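Local coordinates for large adhesion protein (Lap) involved in biofilm formation (Marinobacter hydrocarbonoclasticus, PDB 6XI3) that is a biofilm adhesin whose calcium-binding, Ig-like beta-sandwich repeats probably extend it from the cell towards its target, at residues Val352-Ser357 / Thr377-Ser382. Sequence-based numbering, arbitrary orientation.
Sequences VTITDS and TGVDIS. With NA (sodium ion), chain H.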
ATOM      1  N   VAL A 352     -12.532  58.498  -2.380  1.00 26.12           N
ATOM      2  CA  VAL A 352     -11.909  59.846  -2.259  1.00 24.36           C
ATOM      3  C   VAL A 352     -12.873  60.762  -1.505  1.00 24.08           C
ATOM      4  O   VAL A 352     -14.071  60.708  -1.769  1.00 22.53           O
ATOM      5  CB  VAL A 352     -11.534  60.416  -3.634  1.00 29.63           C
ATOM      6  CG1 VAL A 352     -11.050  61.852  -3.549  1.00 32.51           C
ATOM      7  CG2 VAL A 352     -10.482  59.561  -4.330  1.00 28.45           C
ATOM      8  N   THR A 353     -12.364  61.491  -0.516  1.00 25.67           N
ATOM      9  CA  THR A 353     -13.091  62.599   0.174  1.00 27.58           C
ATOM     10  C   THR A 353     -12.310  63.896  -0.043  1.00 27.62           C
ATOM     11  O   THR A 353     -11.058  63.868  -0.033  1.00 29.55           O
ATOM     12  CB  THR A 353     -13.257  62.318   1.674  1.00 29.31           C
ATOM     13  OG1 THR A 353     -11.910  62.224   2.139  1.00 33.46           O
ATOM     14  CG2 THR A 353     -14.037  61.052   1.989  1.00 29.82           C
ATOM     15  N   ILE A 354     -13.024  64.988  -0.300  1.00 26.75           N
ATOM     16  CA  ILE A 354     -12.451  66.359  -0.311  1.00 26.68           C
ATOM     17  C   ILE A 354     -13.216  67.111   0.777  1.00 27.62           C
ATOM     18  O   ILE A 354     -14.440  67.166   0.655  1.00 24.02           O
ATOM     19  CB  ILE A 354     -12.615  67.002  -1.694  1.00 28.02           C
ATOM     20  CG1 ILE A 354     -12.020  66.106  -2.787  1.00 29.77           C
ATOM     21  CG2 ILE A 354     -12.006  68.391  -1.726  1.00 28.28           C
ATOM     22  CD1 ILE A 354     -12.809  66.174  -4.057  1.00 33.19           C
ATOM     23  N   THR A 355     -12.514  67.552   1.816  1.00 28.22           N
ATOM     24  CA  THR A 355     -13.072  68.282   2.967  1.00 30.70           C
ATOM     25  C   THR A 355     -12.616  69.741   2.875  1.00 27.40           C
ATOM     26  O   THR A 355     -11.436  69.980   2.683  1.00 27.83           O
ATOM     27  CB  THR A 355     -12.668  67.572   4.262  1.00 34.29           C
ATOM     28  OG1 THR A 355     -13.043  66.209   4.032  1.00 32.63           O
ATOM     29  CG2 THR A 355     -13.316  68.164   5.503  1.00 32.14           C
ATOM     30  N   ASP A 356     -13.546  70.675   3.013  1.00 30.61           N
ATOM     31  CA  ASP A 356     -13.236  72.126   3.054  1.00 30.26           C
ATOM     32  C   ASP A 356     -13.006  72.569   4.513  1.00 36.27           C
ATOM     33  O   ASP A 356     -13.048  71.715   5.418  1.00 33.00           O
ATOM     34  CB  ASP A 356     -14.354  72.863   2.326  1.00 30.45           C
ATOM     35  CG  ASP A 356     -15.652  72.977   3.095  1.00 33.34           C
ATOM     36  OD1 ASP A 356     -15.681  72.577   4.301  1.00 33.94           O
ATOM     37  OD2 ASP A 356     -16.612  73.501   2.496  1.00 32.52           O
ATOM     38  N   SER A 357     -12.755  73.864   4.735  1.00 36.54           N
ATOM     39  CA  SER A 357     -12.262  74.424   6.020  1.00 39.19           C
ATOM     40  C   SER A 357     -13.393  74.484   7.057  1.00 40.70           C
ATOM     41  O   SER A 357     -13.080  74.774   8.224  1.00 45.82           O
ATOM     42  CB  SER A 357     -11.627  75.788   5.845  1.00 36.23           C
ATOM     43  OG  SER A 357     -12.461  76.633   5.075  1.00 32.36           O
ATOM     44  N   THR A 377     -11.303  63.448 -12.759  1.00 26.55           N
ATOM     45  CA  THR A 377     -11.169  64.726 -13.468  1.00 30.66           C
ATOM     46  C   THR A 377     -12.530  65.411 -13.419  1.00 31.48           C
ATOM     47  O   THR A 377     -13.559  64.729 -13.435  1.00 28.01           O
ATOM     48  CB  THR A 377     -10.543  64.466 -14.845  1.00 37.07           C
ATOM     49  OG1 THR A 377     -11.432  63.590 -15.506  1.00 46.27           O
ATOM     50  CG2 THR A 377      -9.192  63.790 -14.781  1.00 35.86           C
ATOM     51  N   GLY A 378     -12.526  66.731 -13.255  1.00 30.70           N
ATOM     52  CA  GLY A 378     -13.766  67.517 -13.259  1.00 26.69           C
ATOM     53  C   GLY A 378     -14.660  67.221 -12.072  1.00 25.59           C
ATOM     54  O   GLY A 378     -15.872  67.355 -12.229  1.00 25.20           O
ATOM     55  N   VAL A 379     -14.108  66.900 -10.901  1.00 25.42           N
ATOM     56  CA  VAL A 379     -14.923  66.613  -9.687  1.00 24.75           C
ATOM     57  C   VAL A 379     -15.544  67.935  -9.198  1.00 27.71           C
ATOM     58  O   VAL A 379     -14.800  68.921  -8.979  1.00 28.39           O
ATOM     59  CB  VAL A 379     -14.085  65.920  -8.599  1.00 27.56           C
ATOM     60  CG1 VAL A 379     -14.859  65.766  -7.309  1.00 28.09           C
ATOM     61  CG2 VAL A 379     -13.557  64.562  -9.050  1.00 28.61           C
ATOM     62  N   ASP A 380     -16.855  67.939  -8.995  1.00 25.10           N
ATOM     63  CA  ASP A 380     -17.645  69.133  -8.604  1.00 25.49           C
ATOM     64  C   ASP A 380     -17.437  69.432  -7.131  1.00 23.75           C
ATOM     65  O   ASP A 380     -17.791  68.578  -6.311  1.00 24.60           O
ATOM     66  CB  ASP A 380     -19.123  68.890  -8.829  1.00 27.92           C
ATOM     67  CG  ASP A 380     -19.965  70.135  -8.638  1.00 30.44           C
ATOM     68  OD1 ASP A 380     -19.420  71.206  -8.266  1.00 27.55           O
ATOM     69  OD2 ASP A 380     -21.141  70.019  -8.912  1.00 35.65           O
ATOM     70  N   ILE A 381     -16.842  70.577  -6.821  1.00 24.84           N
ATOM     71  CA  ILE A 381     -16.630  71.014  -5.410  1.00 26.66           C
ATOM     72  C   ILE A 381     -17.334  72.346  -5.205  1.00 25.31           C
ATOM     73  O   ILE A 381     -16.953  73.046  -4.261  1.00 27.31           O
ATOM     74  CB  ILE A 381     -15.139  71.074  -5.048  1.00 27.37           C
ATOM     75  CG1 ILE A 381     -14.353  72.080  -5.895  1.00 28.05           C
ATOM     76  CG2 ILE A 381     -14.534  69.675  -5.129  1.00 29.13           C
ATOM     77  CD1 ILE A 381     -12.980  72.360  -5.327  1.00 29.92           C
ATOM     78  N   SER A 382     -18.337  72.650  -6.032  1.00 27.37           N
ATOM     79  CA  SER A 382     -19.176  73.870  -5.883  1.00 28.19           C
ATOM     80  C   SER A 382     -19.885  73.891  -4.509  1.00 32.75           C
ATOM     81  O   SER A 382     -20.303  74.985  -4.107  1.00 30.01           O
ATOM     82  CB  SER A 382     -20.154  74.045  -7.025  1.00 29.93           C
ATOM     83  OG  SER A 382     -21.043  72.937  -7.113  1.00 29.28           O
TER
HETATM   84 NA    NA H 507     -12.283  75.704   2.537  1.00 45.03          NA
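I354 meets V379 and I381 across the core of an Ig-like beta-sandwich domain. I354 sits on strand 349-356, in the four-stranded antiparallel sheet. V379 lies near the end of strand 374-380 of the facing three-stranded sheet, and I381 lies in the loop just after it. No hydrogen bond joins the two segments; the contact is apolar and small, about 100 Å² in all.

The packed side gathers at one methyl group. I354 has CG1 beside its backbone N and anti to the carbonyl carbon (chi1 -54°), and CD1 extends from this branch into the sandwich. CD1 lies 3.9 Å from CG1 of V379, where the two side chains meet at a slant. The same CD1 is 4.0 Å from CG2 of I381, whose side chain stands at about a right angle to that of I354. V335 of strand 334-342 also touches both isoleucines. V391 and L389 of strand 387-396 add to the core, the first against I354 and the second against I381.

The other side is polar and more open. The CB of D380 points away from strand 349-356, and its carboxylate lies at the surface. G378 and V379 both face V335 in a G1 beta bulge, where the edge strand turns a corner.

At the end of segment 352-357, S357 OG binds a sodium ion at 2.7 Å, together with the backbone O atoms of V385 and D388. In buried D356, next to S357, OD1 accepts from the backbone N of T358 and N360, and OD2 from that of V385.

D380 to S382 form an Asx turn, with D380 OD1 accepting from S382 N at 2.9 Å on its anti side, 33° out of the carboxylate plane. The same oxygen also takes S382 OG at 2.6 Å, on its syn side and 23° out of plane.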